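Side-chain contacts in putative transcriptional regulator (Streptomyces coelicolor, PDB 2ZB9), which probably binds specific DNA sequences through an N-terminal helix-turn-helix and regulates transcription as a member of the TetR family: residues 26-31 and 58-63; 33-38 and 42-47; 90-95 and 192-197; 104-109 and 113-118. All coordinates share one frame; numbering follows the deposited sequence.

Contact 1 (26-31 and 58-63)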
loop_
_atom_site.group_PDB
_atom_site.type_symbol
_atom_site.label_atom_id
_atom_site.label_comp_id
_atom_site.label_asym_id
_atom_site.label_seq_id
_atom_site.Cartn_x
_atom_site.Cartn_y
_atom_site.Cartn_z
ATOM N N ALA A 26 17.812 -21.056 12.852
ATOM C CA ALA A 26 17.362 -20.000 13.766
ATOM C C ALA A 26 18.488 -19.028 14.101
ATOM O O ALA A 26 18.282 -17.814 14.105
ATOM C CB ALA A 26 16.803 -20.613 15.049
ATOM N N GLU A 27 19.672 -19.563 14.390
ATOM C CA GLU A 27 20.824 -18.723 14.708
ATOM C C GLU A 27 21.162 -17.809 13.540
ATOM O O GLU A 27 21.454 -16.623 13.724
ATOM C CB GLU A 27 22.048 -19.585 15.036
ATOM C CG GLU A 27 22.126 -20.058 16.477
ATOM C CD GLU A 27 23.248 -21.057 16.706
ATOM O OE1 GLU A 27 24.383 -20.816 16.230
ATOM O OE2 GLU A 27 22.996 -22.085 17.372
ATOM N N VAL A 28 21.137 -18.366 12.333
ATOM C CA VAL A 28 21.435 -17.588 11.137
ATOM C C VAL A 28 20.379 -16.502 10.969
ATOM O O VAL A 28 20.704 -15.334 10.765
ATOM C CB VAL A 28 21.451 -18.485 9.879
ATOM C CG1 VAL A 28 21.642 -17.635 8.629
ATOM C CG2 VAL A 28 22.562 -19.511 9.996
ATOM N N LEU A 29 19.113 -16.896 11.065
ATOM C CA LEU A 29 18.000 -15.960 10.931
ATOM C C LEU A 29 18.125 -14.852 11.983
ATOM O O LEU A 29 17.820 -13.685 11.724
ATOM C CB LEU A 29 16.683 -16.724 11.086
ATOM C CG LEU A 29 15.616 -16.625 9.988
ATOM C CD1 LEU A 29 16.240 -16.455 8.620
ATOM C CD2 LEU A 29 14.750 -17.868 10.043
ATOM N N HIS A 30 18.594 -15.212 13.172
ATOM C CA HIS A 30 18.779 -14.220 14.225
ATOM C C HIS A 30 19.875 -13.246 13.797
ATOM O O HIS A 30 19.751 -12.034 13.982
ATOM C CB HIS A 30 19.191 -14.885 15.539
ATOM C CG HIS A 30 19.463 -13.907 16.639
ATOM N ND1 HIS A 30 18.458 -13.290 17.351
ATOM C CD2 HIS A 30 20.626 -13.397 17.110
ATOM C CE1 HIS A 30 18.989 -12.441 18.214
ATOM N NE2 HIS A 30 20.302 -12.487 18.088
ATOM N N ALA A 31 20.953 -13.777 13.224
ATOM C CA ALA A 31 22.049 -12.925 12.775
ATOM C C ALA A 31 21.562 -12.006 11.661
ATOM O O ALA A 31 21.931 -10.835 11.614
ATOM C CB ALA A 31 23.219 -13.773 12.282
ATOM N N THR A 58 27.677 -22.052 1.676
ATOM C CA THR A 58 27.100 -23.198 0.979
ATOM C C THR A 58 25.742 -23.534 1.572
ATOM O O THR A 58 24.758 -23.706 0.857
ATOM C CB THR A 58 28.005 -24.440 1.104
ATOM O OG1 THR A 58 29.245 -24.193 0.432
ATOM C CG2 THR A 58 27.330 -25.662 0.494
ATOM N N THR A 59 25.704 -23.628 2.893
ATOM C CA THR A 59 24.475 -23.935 3.600
ATOM C C THR A 59 23.485 -22.777 3.443
ATOM O O THR A 59 22.291 -22.994 3.245
ATOM C CB THR A 59 24.762 -24.165 5.087
ATOM O OG1 THR A 59 25.790 -25.156 5.221
ATOM C CG2 THR A 59 23.518 -24.637 5.799
ATOM N N LEU A 60 23.994 -21.550 3.522
ATOM C CA LEU A 60 23.163 -20.356 3.386
ATOM C C LEU A 60 22.450 -20.333 2.035
ATOM O O LEU A 60 21.236 -20.137 1.962
ATOM C CB LEU A 60 24.028 -19.105 3.541
ATOM C CG LEU A 60 24.146 -18.421 4.908
ATOM C CD1 LEU A 60 24.101 -19.426 6.050
ATOM C CD2 LEU A 60 25.427 -17.609 4.929
ATOM N N TYR A 61 23.208 -20.546 0.968
ATOM C CA TYR A 61 22.650 -20.557 -0.380
ATOM C C TYR A 61 21.534 -21.592 -0.532
ATOM O O TYR A 61 20.567 -21.368 -1.259
ATOM C CB TYR A 61 23.763 -20.825 -1.397
ATOM C CG TYR A 61 24.714 -19.660 -1.606
ATOM C CD1 TYR A 61 26.032 -19.876 -2.008
ATOM C CD2 TYR A 61 24.293 -18.346 -1.417
ATOM C CE1 TYR A 61 26.911 -18.809 -2.213
ATOM C CE2 TYR A 61 25.161 -17.270 -1.622
ATOM C CZ TYR A 61 26.469 -17.510 -2.018
ATOM O OH TYR A 61 27.335 -16.454 -2.215
ATOM N N LYS A 62 21.661 -22.717 0.162
ATOM C CA LYS A 62 20.652 -23.773 0.093
ATOM C C LYS A 62 19.318 -23.345 0.694
ATOM O O LYS A 62 18.253 -23.661 0.156
ATOM C CB LYS A 62 21.122 -25.025 0.836
ATOM C CG LYS A 62 22.359 -25.700 0.279
ATOM C CD LYS A 62 22.663 -26.939 1.108
ATOM C CE LYS A 62 23.954 -27.620 0.690
ATOM N NZ LYS A 62 24.217 -28.785 1.584
ATOM N N TRP A 63 19.377 -22.643 1.823
ATOM C CA TRP A 63 18.165 -22.196 2.499
ATOM C C TRP A 63 17.572 -20.909 1.934
ATOM O O TRP A 63 16.360 -20.710 1.979
ATOM C CB TRP A 63 18.429 -22.015 3.994
ATOM C CG TRP A 63 18.735 -23.284 4.711
ATOM C CD1 TRP A 63 18.259 -24.529 4.414
ATOM C CD2 TRP A 63 19.511 -23.425 5.905
ATOM N NE1 TRP A 63 18.688 -25.435 5.352
ATOM C CE2 TRP A 63 19.460 -24.785 6.280
ATOM C CE3 TRP A 63 20.245 -22.532 6.698
ATOM C CZ2 TRP A 63 20.113 -25.277 7.413
ATOM C CZ3 TRP A 63 20.898 -23.021 7.829
ATOM C CH2 TRP A 63 20.825 -24.383 8.174
#
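Val28 of helix 20-39 reaches across to Leu60 and Trp63 of helix 57-63, and its two methyls divide the work. Val28 CG1, anti to the backbone N (chi1 175°), meets Leu60 CD1 at 4.0 Å. Val28 CG2, anti to the carbonyl carbon, turns to the indole and lies 4.4 Å from Trp63 CZ3. The two backbones stay well apart, with Val28 CA and Leu60 CA, the nearest pair, separated by 8.4 Å.

The tighter part is the Val28-Leu60 pair, which is buried. The CB of Leu60 does not aim straight at helix 20-39, but its CD1 swings nearer. Around the pair, Val49 touches both side chains from helix 46-53 and Val55 does so from the turn, while Phe46 and Ala50 also pack on Leu60. This is the hydrophobic centre of the three-helix DNA-binding domain of TetR proteins, in which helix 57-63, the second helix of the predicted helix-turn-helix, is held against the first helix of the chain.

The Trp63 side is looser and partly exposed. Val28 CG2 comes to the edge of the indole, near its plane, rather than over a face. One face of the Trp63 ring is instead lined by Thr59 CG2, one helical turn back, 3.5 Å above the plane and offset toward the rim.

Every contact between the two segments is carbon on carbon. The chemistry therefore implies an association by burial of apolar surface, its position probably set by the shape of the methyls and the indole edge and not by directional polar bonds.

Contact 2 (33-38 and 42-47)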
loop_
_atom_site.group_PDB
_atom_site.type_symbol
_atom_site.label_atom_id
_atom_site.label_comp_id
_atom_site.label_asym_id
_atom_site.label_seq_id
_atom_site.Cartn_x
_atom_site.Cartn_y
_atom_site.Cartn_z
ATOM N N GLY A 33 18.464 -10.873 11.105
ATOM C CA GLY A 33 17.599 -9.848 11.654
ATOM C C GLY A 33 18.377 -8.743 12.338
ATOM O O GLY A 33 18.058 -7.562 12.179
ATOM N N GLU A 34 19.403 -9.129 13.093
ATOM C CA GLU A 34 20.243 -8.182 13.822
ATOM C C GLU A 34 20.987 -7.245 12.870
ATOM O O GLU A 34 21.034 -6.030 13.083
ATOM C CB GLU A 34 21.245 -8.947 14.697
ATOM C CG GLU A 34 22.706 -8.558 14.465
ATOM C CD GLU A 34 23.638 -9.765 14.389
ATOM O OE1 GLU A 34 23.864 -10.420 15.437
ATOM O OE2 GLU A 34 24.139 -10.056 13.274
ATOM N N LEU A 35 21.572 -7.818 11.826
ATOM C CA LEU A 35 22.315 -7.040 10.839
ATOM C C LEU A 35 21.366 -6.157 10.037
ATOM O O LEU A 35 21.611 -4.969 9.839
ATOM C CB LEU A 35 23.060 -7.985 9.894
ATOM C CG LEU A 35 23.958 -7.371 8.821
ATOM C CD1 LEU A 35 25.026 -6.501 9.474
ATOM C CD2 LEU A 35 24.603 -8.488 8.005
ATOM N N LEU A 36 20.272 -6.752 9.585
ATOM C CA LEU A 36 19.274 -6.047 8.793
ATOM C C LEU A 36 18.712 -4.820 9.520
ATOM O O LEU A 36 18.665 -3.729 8.959
ATOM C CB LEU A 36 18.144 -7.022 8.442
ATOM C CG LEU A 36 17.116 -6.654 7.380
ATOM C CD1 LEU A 36 17.812 -6.310 6.083
ATOM C CD2 LEU A 36 16.168 -7.827 7.190
ATOM N N LEU A 37 18.310 -4.998 10.775
ATOM C CA LEU A 37 17.734 -3.905 11.555
ATOM C C LEU A 37 18.699 -2.821 12.027
ATOM O O LEU A 37 18.267 -1.719 12.367
ATOM C CB LEU A 37 16.986 -4.466 12.769
ATOM C CG LEU A 37 15.460 -4.589 12.680
ATOM C CD1 LEU A 37 15.037 -5.279 11.388
ATOM C CD2 LEU A 37 14.964 -5.363 13.899
ATOM N N THR A 38 19.995 -3.113 12.062
ATOM C CA THR A 38 20.952 -2.103 12.505
ATOM C C THR A 38 21.693 -1.446 11.350
ATOM O O THR A 38 22.067 -0.277 11.436
ATOM C CB THR A 38 22.011 -2.692 13.458
ATOM O OG1 THR A 38 22.869 -3.580 12.734
ATOM C CG2 THR A 38 21.346 -3.456 14.581
ATOM N N ALA A 42 20.941 -2.952 2.194
ATOM C CA ALA A 42 22.089 -2.839 1.301
ATOM C C ALA A 42 23.340 -3.463 1.926
ATOM O O ALA A 42 24.202 -3.987 1.222
ATOM C CB ALA A 42 22.343 -1.357 0.948
ATOM N N GLN A 43 23.417 -3.413 3.253
ATOM C CA GLN A 43 24.551 -3.958 3.989
ATOM C C GLN A 43 24.502 -5.472 4.165
ATOM O O GLN A 43 25.519 -6.099 4.474
ATOM C CB GLN A 43 24.643 -3.298 5.369
ATOM C CG GLN A 43 25.127 -1.856 5.351
ATOM C CD GLN A 43 26.588 -1.747 4.959
ATOM O OE1 GLN A 43 26.927 -1.604 3.777
ATOM N NE2 GLN A 43 27.470 -1.832 5.954
ATOM N N LEU A 44 23.326 -6.060 3.969
ATOM C CA LEU A 44 23.176 -7.497 4.129
ATOM C C LEU A 44 23.805 -8.291 2.987
ATOM O O LEU A 44 23.488 -8.072 1.817
ATOM C CB LEU A 44 21.694 -7.862 4.242
ATOM C CG LEU A 44 21.369 -9.338 4.488
ATOM C CD1 LEU A 44 21.908 -9.758 5.850
ATOM C CD2 LEU A 44 19.853 -9.552 4.426
ATOM N N THR A 45 24.709 -9.205 3.337
ATOM C CA THR A 45 25.364 -10.057 2.347
ATOM C C THR A 45 25.493 -11.473 2.905
ATOM O O THR A 45 25.557 -11.672 4.121
ATOM C CB THR A 45 26.796 -9.573 1.998
ATOM O OG1 THR A 45 27.639 -9.738 3.143
ATOM C CG2 THR A 45 26.797 -8.109 1.569
ATOM N N PHE A 46 25.534 -12.453 2.013
ATOM C CA PHE A 46 25.686 -13.844 2.426
ATOM C C PHE A 46 27.043 -14.027 3.112
ATOM O O PHE A 46 27.154 -14.744 4.102
ATOM C CB PHE A 46 25.576 -14.759 1.201
ATOM C CG PHE A 46 24.159 -15.013 0.760
ATOM C CD1 PHE A 46 23.450 -16.105 1.252
ATOM C CD2 PHE A 46 23.528 -14.154 -0.135
ATOM C CE1 PHE A 46 22.131 -16.343 0.860
ATOM C CE2 PHE A 46 22.205 -14.381 -0.537
ATOM C CZ PHE A 46 21.505 -15.479 -0.037
ATOM N N GLU A 47 28.063 -13.355 2.583
ATOM C CA GLU A 47 29.416 -13.426 3.136
ATOM C C GLU A 47 29.457 -12.869 4.554
ATOM O O GLU A 47 30.174 -13.376 5.418
ATOM C CB GLU A 47 30.389 -12.629 2.259
ATOM C CG GLU A 47 31.383 -13.472 1.467
ATOM C CD GLU A 47 31.187 -13.373 -0.039
ATOM O OE1 GLU A 47 32.057 -13.873 -0.791
ATOM O OE2 GLU A 47 30.162 -12.803 -0.475
#
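Leu44 supplies one methyl to each of two neighbours on helix 20-39, Leu35 and Leu36, and these apolar contacts carry the pairing. Leu44 CD1 meets Leu35 CD2 at 3.7 Å, the closer of the two contacts, while Leu44 CD2 lies 4.2 Å from Leu36 CD1. Leu44 CG stands anti to the backbone N (chi1 -177°), which sets it beside its own carbonyl carbon, with the two methyls diverging to successive residues of the helix. Leu35 points its CB at the 42-47 segment; Leu36 does not, and only its end closes in. Both pairs meet at a slant. Leu35 CD2 also comes within 4.4 Å of the carbonyl O of Gln43, a loose approach.

The segment 42-47 leads from the first helix of the DNA-binding domain into helix 46-53, the first helix of the predicted helix-turn-helix, and Leu44 packs this connection against the TetR-type helical core. Val49 of helix 46-53 and Leu70 and Ala71 of helix 67-83 pack around the same side chain.

None of the polar interactions joins the two segments. Thr45 is the N-cap of helix 46-53, its OG1 accepting from Arg48 N. Gln43 CB points toward helix 20-39, but the amide end of Gln43 leads away and its NE2 bonds to Glu39 OE1. On the helix, Thr38 OG1 donates to Glu34 O at 3.1 Å, one turn back, from a position tilted 20° from the carbonyl plane. Glu47 OE1 forms a salt bridge with Lys57 NZ.

Contact 3 (90-95 and 192-197)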
loop_
_atom_site.group_PDB
_atom_site.type_symbol
_atom_site.label_atom_id
_atom_site.label_comp_id
_atom_site.label_asym_id
_atom_site.label_seq_id
_atom_site.Cartn_x
_atom_site.Cartn_y
_atom_site.Cartn_z
ATOM N N ASP A 90 -10.991 -9.488 23.515
ATOM C CA ASP A 90 -11.488 -8.135 23.242
ATOM C C ASP A 90 -10.844 -7.704 21.925
ATOM O O ASP A 90 -9.738 -7.165 21.915
ATOM C CB ASP A 90 -11.073 -7.171 24.362
ATOM C CG ASP A 90 -11.640 -5.762 24.173
ATOM O OD1 ASP A 90 -11.775 -5.310 23.017
ATOM O OD2 ASP A 90 -11.939 -5.094 25.186
ATOM N N VAL A 91 -11.538 -7.934 20.816
ATOM C CA VAL A 91 -10.985 -7.600 19.510
ATOM C C VAL A 91 -10.594 -6.135 19.334
ATOM O O VAL A 91 -9.608 -5.840 18.670
ATOM C CB VAL A 91 -11.943 -8.030 18.367
ATOM C CG1 VAL A 91 -13.222 -7.199 18.398
ATOM C CG2 VAL A 91 -11.232 -7.905 17.027
ATOM N N ARG A 92 -11.340 -5.219 19.942
ATOM C CA ARG A 92 -11.023 -3.801 19.813
ATOM C C ARG A 92 -9.683 -3.495 20.478
ATOM O O ARG A 92 -8.801 -2.902 19.866
ATOM C CB ARG A 92 -12.123 -2.941 20.447
ATOM C CG ARG A 92 -11.930 -1.437 20.227
ATOM C CD ARG A 92 -12.982 -0.626 20.984
ATOM N NE ARG A 92 -14.335 -0.979 20.565
ATOM C CZ ARG A 92 -15.064 -0.269 19.711
ATOM N NH1 ARG A 92 -14.572 0.846 19.184
ATOM N NH2 ARG A 92 -16.282 -0.675 19.380
ATOM N N ALA A 93 -9.536 -3.916 21.732
ATOM C CA ALA A 93 -8.304 -3.691 22.480
ATOM C C ALA A 93 -7.110 -4.382 21.841
ATOM O O ALA A 93 -6.045 -3.786 21.705
ATOM C CB ALA A 93 -8.468 -4.173 23.917
ATOM N N ASP A 94 -7.286 -5.638 21.445
ATOM C CA ASP A 94 -6.192 -6.389 20.831
ATOM C C ASP A 94 -5.755 -5.774 19.503
ATOM O O ASP A 94 -4.559 -5.647 19.230
ATOM C CB ASP A 94 -6.598 -7.852 20.621
ATOM C CG ASP A 94 -6.943 -8.558 21.922
ATOM O OD1 ASP A 94 -6.536 -8.071 23.002
ATOM O OD2 ASP A 94 -7.607 -9.612 21.868
ATOM N N LEU A 95 -6.728 -5.387 18.685
ATOM C CA LEU A 95 -6.446 -4.773 17.391
ATOM C C LEU A 95 -5.676 -3.456 17.586
ATOM O O LEU A 95 -4.717 -3.176 16.861
ATOM C CB LEU A 95 -7.763 -4.525 16.644
ATOM C CG LEU A 95 -7.965 -5.043 15.210
ATOM C CD1 LEU A 95 -7.304 -6.399 14.998
ATOM C CD2 LEU A 95 -9.465 -5.141 14.942
ATOM N N ALA A 192 -8.384 5.722 14.759
ATOM C CA ALA A 192 -9.508 5.977 13.858
ATOM C C ALA A 192 -9.764 4.805 12.907
ATOM O O ALA A 192 -10.909 4.513 12.561
ATOM C CB ALA A 192 -9.261 7.262 13.055
ATOM N N LEU A 193 -8.697 4.137 12.481
ATOM C CA LEU A 193 -8.838 2.999 11.576
ATOM C C LEU A 193 -9.715 1.927 12.205
ATOM O O LEU A 193 -10.590 1.371 11.552
ATOM C CB LEU A 193 -7.475 2.386 11.250
ATOM C CG LEU A 193 -6.477 3.181 10.406
ATOM C CD1 LEU A 193 -5.189 2.355 10.279
ATOM C CD2 LEU A 193 -7.060 3.474 9.025
ATOM N N VAL A 194 -9.473 1.639 13.479
ATOM C CA VAL A 194 -10.235 0.616 14.192
ATOM C C VAL A 194 -11.660 1.048 14.547
ATOM O O VAL A 194 -12.606 0.290 14.349
ATOM C CB VAL A 194 -9.501 0.194 15.480
ATOM C CG1 VAL A 194 -10.294 -0.876 16.217
ATOM C CG2 VAL A 194 -8.111 -0.316 15.134
ATOM N N THR A 195 -11.825 2.262 15.063
ATOM C CA THR A 195 -13.163 2.713 15.434
ATOM C C THR A 195 -14.079 2.846 14.217
ATOM O O THR A 195 -15.250 2.487 14.285
ATOM C CB THR A 195 -13.132 4.059 16.206
ATOM O OG1 THR A 195 -12.739 5.115 15.325
ATOM C CG2 THR A 195 -12.148 3.983 17.362
ATOM N N ASN A 196 -13.551 3.360 13.108
ATOM C CA ASN A 196 -14.354 3.510 11.892
ATOM C C ASN A 196 -14.921 2.174 11.454
ATOM O O ASN A 196 -16.106 2.046 11.154
ATOM C CB ASN A 196 -13.517 4.065 10.741
ATOM C CG ASN A 196 -13.180 5.525 10.911
ATOM O OD1 ASN A 196 -13.829 6.239 11.672
ATOM N ND2 ASN A 196 -12.172 5.988 10.178
ATOM N N LEU A 197 -14.051 1.176 11.429
ATOM C CA LEU A 197 -14.410 -0.164 11.005
ATOM C C LEU A 197 -15.358 -0.877 11.960
ATOM O O LEU A 197 -16.395 -1.395 11.546
ATOM C CB LEU A 197 -13.130 -0.972 10.837
ATOM C CG LEU A 197 -12.952 -1.777 9.558
ATOM C CD1 LEU A 197 -13.570 -1.066 8.362
ATOM C CD2 LEU A 197 -11.461 -1.997 9.363
#
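Helices 91-95 and 192-197 run nearly antiparallel, at 157° between their N-to-C directions, with axes 10.4 Å apart at closest approach and Arg92 and Val194 nearest in register. They belong to the all-helical C-terminal domain of the TetR fold, where helix 91-108 packs beside helix 187-199, a helix that also meets the second subunit.

Val194 is the apolar centre: its CG1 lies 4.5 Å from Leu95 CB and 4.4 Å from Arg92 CG, fitting between the side chains of two residues on one face of the opposing helix. Leu95 also touches Leu148 of helix 126-153. The outer part is made by Arg92, whose chain is extended through chi1 (-174°) and chi2 before it bends at chi3. Its guanidinium passes Thr195: Thr195 CG2 lies at the guanidinium edge, near its plane, 4.4 Å from Arg92 NH1. Arg92 NH2 forms a salt bridge with Asp199. A residue of the first helix is thus tied by charge to the end of the second.

The start of helix 91-108 is capped by Asp90: Ala93 N donates to Asp90 OD1 at 2.9 Å, almost perfectly straight at 179° and from above the carboxylate plane.

Contact 4 (104-109 and 113-118)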
loop_
_atom_site.group_PDB
_atom_site.type_symbol
_atom_site.label_atom_id
_atom_site.label_comp_id
_atom_site.label_asym_id
_atom_site.label_seq_id
_atom_site.Cartn_x
_atom_site.Cartn_y
_atom_site.Cartn_z
ATOM N N HIS A 104 4.679 1.476 15.561
ATOM C CA HIS A 104 5.957 1.781 16.184
ATOM C C HIS A 104 7.076 1.209 15.314
ATOM O O HIS A 104 8.042 1.900 14.990
ATOM C CB HIS A 104 6.035 1.167 17.582
ATOM C CG HIS A 104 7.370 1.342 18.238
ATOM N ND1 HIS A 104 7.747 2.514 18.857
ATOM C CD2 HIS A 104 8.431 0.506 18.333
ATOM C CE1 HIS A 104 8.985 2.392 19.306
ATOM N NE2 HIS A 104 9.423 1.185 19.000
ATOM N N VAL A 105 6.939 -0.058 14.935
ATOM C CA VAL A 105 7.936 -0.704 14.092
ATOM C C VAL A 105 8.136 0.036 12.776
ATOM O O VAL A 105 9.266 0.307 12.367
ATOM C CB VAL A 105 7.539 -2.167 13.761
ATOM C CG1 VAL A 105 8.427 -2.710 12.634
ATOM C CG2 VAL A 105 7.687 -3.042 15.000
ATOM N N MET A 106 7.033 0.378 12.119
ATOM C CA MET A 106 7.093 1.047 10.821
ATOM C C MET A 106 7.538 2.512 10.793
ATOM O O MET A 106 8.039 2.981 9.766
ATOM C CB MET A 106 5.737 0.918 10.123
ATOM C CG MET A 106 5.281 -0.529 9.912
ATOM S SD MET A 106 6.472 -1.507 8.952
ATOM C CE MET A 106 6.149 -0.901 7.323
ATOM N N THR A 107 7.381 3.233 11.903
ATOM C CA THR A 107 7.749 4.651 11.934
ATOM C C THR A 107 8.909 5.032 12.854
ATOM O O THR A 107 9.576 6.042 12.623
ATOM C CB THR A 107 6.547 5.535 12.358
ATOM O OG1 THR A 107 6.136 5.169 13.680
ATOM C CG2 THR A 107 5.375 5.364 11.408
ATOM N N ARG A 108 9.142 4.244 13.898
ATOM C CA ARG A 108 10.202 4.540 14.867
ATOM C C ARG A 108 11.327 3.514 14.850
ATOM O O ARG A 108 12.134 3.455 15.772
ATOM C CB ARG A 108 9.601 4.601 16.275
ATOM C CG ARG A 108 8.394 5.516 16.375
ATOM C CD ARG A 108 8.795 6.967 16.194
ATOM N NE ARG A 108 7.687 7.791 15.718
ATOM C CZ ARG A 108 7.686 9.121 15.729
ATOM N NH1 ARG A 108 8.737 9.782 16.200
ATOM N NH2 ARG A 108 6.640 9.790 15.257
ATOM N N THR A 109 11.382 2.726 13.784
ATOM C CA THR A 109 12.371 1.668 13.635
ATOM C C THR A 109 12.875 1.610 12.190
ATOM O O THR A 109 12.195 2.060 11.268
ATOM C CB THR A 109 11.714 0.316 14.030
ATOM O OG1 THR A 109 11.739 0.174 15.457
ATOM C CG2 THR A 109 12.393 -0.854 13.371
ATOM N N ARG A 113 11.392 1.581 6.890
ATOM C CA ARG A 113 12.083 1.877 5.642
ATOM C C ARG A 113 12.518 0.604 4.922
ATOM O O ARG A 113 12.398 0.498 3.699
ATOM C CB ARG A 113 13.288 2.779 5.926
ATOM C CG ARG A 113 14.233 3.005 4.752
ATOM C CD ARG A 113 15.439 2.054 4.810
ATOM N NE ARG A 113 15.465 1.113 3.690
ATOM C CZ ARG A 113 16.393 0.174 3.510
ATOM N NH1 ARG A 113 17.389 0.035 4.378
ATOM N NH2 ARG A 113 16.325 -0.625 2.453
ATOM N N ILE A 114 13.027 -0.361 5.680
ATOM C CA ILE A 114 13.471 -1.627 5.108
ATOM C C ILE A 114 12.347 -2.283 4.306
ATOM O O ILE A 114 12.526 -2.669 3.152
ATOM C CB ILE A 114 13.929 -2.608 6.225
ATOM C CG1 ILE A 114 15.325 -2.227 6.719
ATOM C CG2 ILE A 114 13.894 -4.053 5.717
ATOM C CD1 ILE A 114 15.761 -2.997 7.959
ATOM N N LEU A 115 11.179 -2.398 4.926
ATOM C CA LEU A 115 10.034 -3.030 4.280
ATOM C C LEU A 115 9.469 -2.238 3.098
ATOM O O LEU A 115 9.189 -2.811 2.043
ATOM C CB LEU A 115 8.949 -3.279 5.331
ATOM C CG LEU A 115 8.060 -4.516 5.228
ATOM C CD1 LEU A 115 8.900 -5.769 5.037
ATOM C CD2 LEU A 115 7.236 -4.623 6.498
ATOM N N THR A 116 9.304 -0.927 3.263
ATOM C CA THR A 116 8.764 -0.095 2.182
ATOM C C THR A 116 9.674 -0.086 0.956
ATOM O O THR A 116 9.200 -0.005 -0.180
ATOM C CB THR A 116 8.533 1.375 2.630
ATOM O OG1 THR A 116 9.752 1.926 3.138
ATOM C CG2 THR A 116 7.465 1.450 3.704
ATOM N N GLU A 117 10.980 -0.169 1.173
ATOM C CA GLU A 117 11.903 -0.181 0.047
ATOM C C GLU A 117 11.878 -1.523 -0.660
ATOM O O GLU A 117 12.138 -1.598 -1.858
ATOM C CB GLU A 117 13.325 0.174 0.502
ATOM C CG GLU A 117 13.454 1.643 0.908
ATOM C CD GLU A 117 14.897 2.099 1.072
ATOM O OE1 GLU A 117 15.111 3.283 1.422
ATOM O OE2 GLU A 117 15.813 1.278 0.850
ATOM N N LEU A 118 11.561 -2.589 0.073
ATOM C CA LEU A 118 11.472 -3.911 -0.544
ATOM C C LEU A 118 10.172 -3.970 -1.356
ATOM O O LEU A 118 10.122 -4.560 -2.437
ATOM C CB LEU A 118 11.474 -5.004 0.529
ATOM C CG LEU A 118 12.843 -5.319 1.140
ATOM C CD1 LEU A 118 12.686 -6.253 2.337
ATOM C CD2 LEU A 118 13.725 -5.958 0.071
HETATM O O HOH W 1 12.560 3.202 9.037
#
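Arg113 opens the second segment with a bridge through water to Thr109 at the end of the first: Arg113 N donates to water 1 at 2.9 Å, and the same water donates to Thr109 O at 2.5 Å, a short bond. Thr109 O and Arg113 N are 4.5 Å apart, a gap the water spans. The Arg113 side chain leads away from the 104-109 segment; the model pairs Arg113 NH2 with Glu117 OE2 one turn on, though too closely for the geometry to be relied on.

Ile114 CG1 lies against one face of the Arg113 guanidinium, 3.8 Å above the plane and toward the rim.

Leu115 makes the apolar contact. Leu115 CD2 is 4.0 Å from both Met106 SD and Met106 CE, and Leu115 CB is 4.2 Å from Met106 CE. Met106 is folded at chi2 and chi3 (-58° and -76°), and this bend brings the thioether end round to Leu115. The pair sits in the helical corner where helix 91-108 turns into helix 110-122 of the TetR C-terminal domain, with Tyr175 of helix 163-179 touching both residues and Tyr132 and Tyr136 of helix 126-153 packing on Leu115.

Thr116 is buried; its hydroxyl has Gly112 O and Arg113 O within reach, and its one proton can serve either, while its side chain also packs on Leu179 and on Gln123 of the second subunit.

Glu117 likewise touches Gln123 of that subunit.

Overall arrangement
Contacts 1 and 2 share helix 20-39, lie 12 Å apart between centres and build one DNA-binding domain; they touch where Tyr61 CE2 comes 3.4 Å from Phe46 CG. Contacts 3 and 4 share helix 91-108 in the C-terminal domain, with centres 22 Å apart, and both reach the second subunit. One place where the domains meet is between contacts 2 and 4, whose centres are 15 Å apart: Ile114 CD1 packs on Leu36 O and on Leu37 CD1, the latter at 4.2 Å. Contact 4 is thus the nearer of the C-terminal pair to the predicted helix-turn-helix, whereas contact 3 lies about 38 Å from contact 1, centre to centre, across the chain's middle.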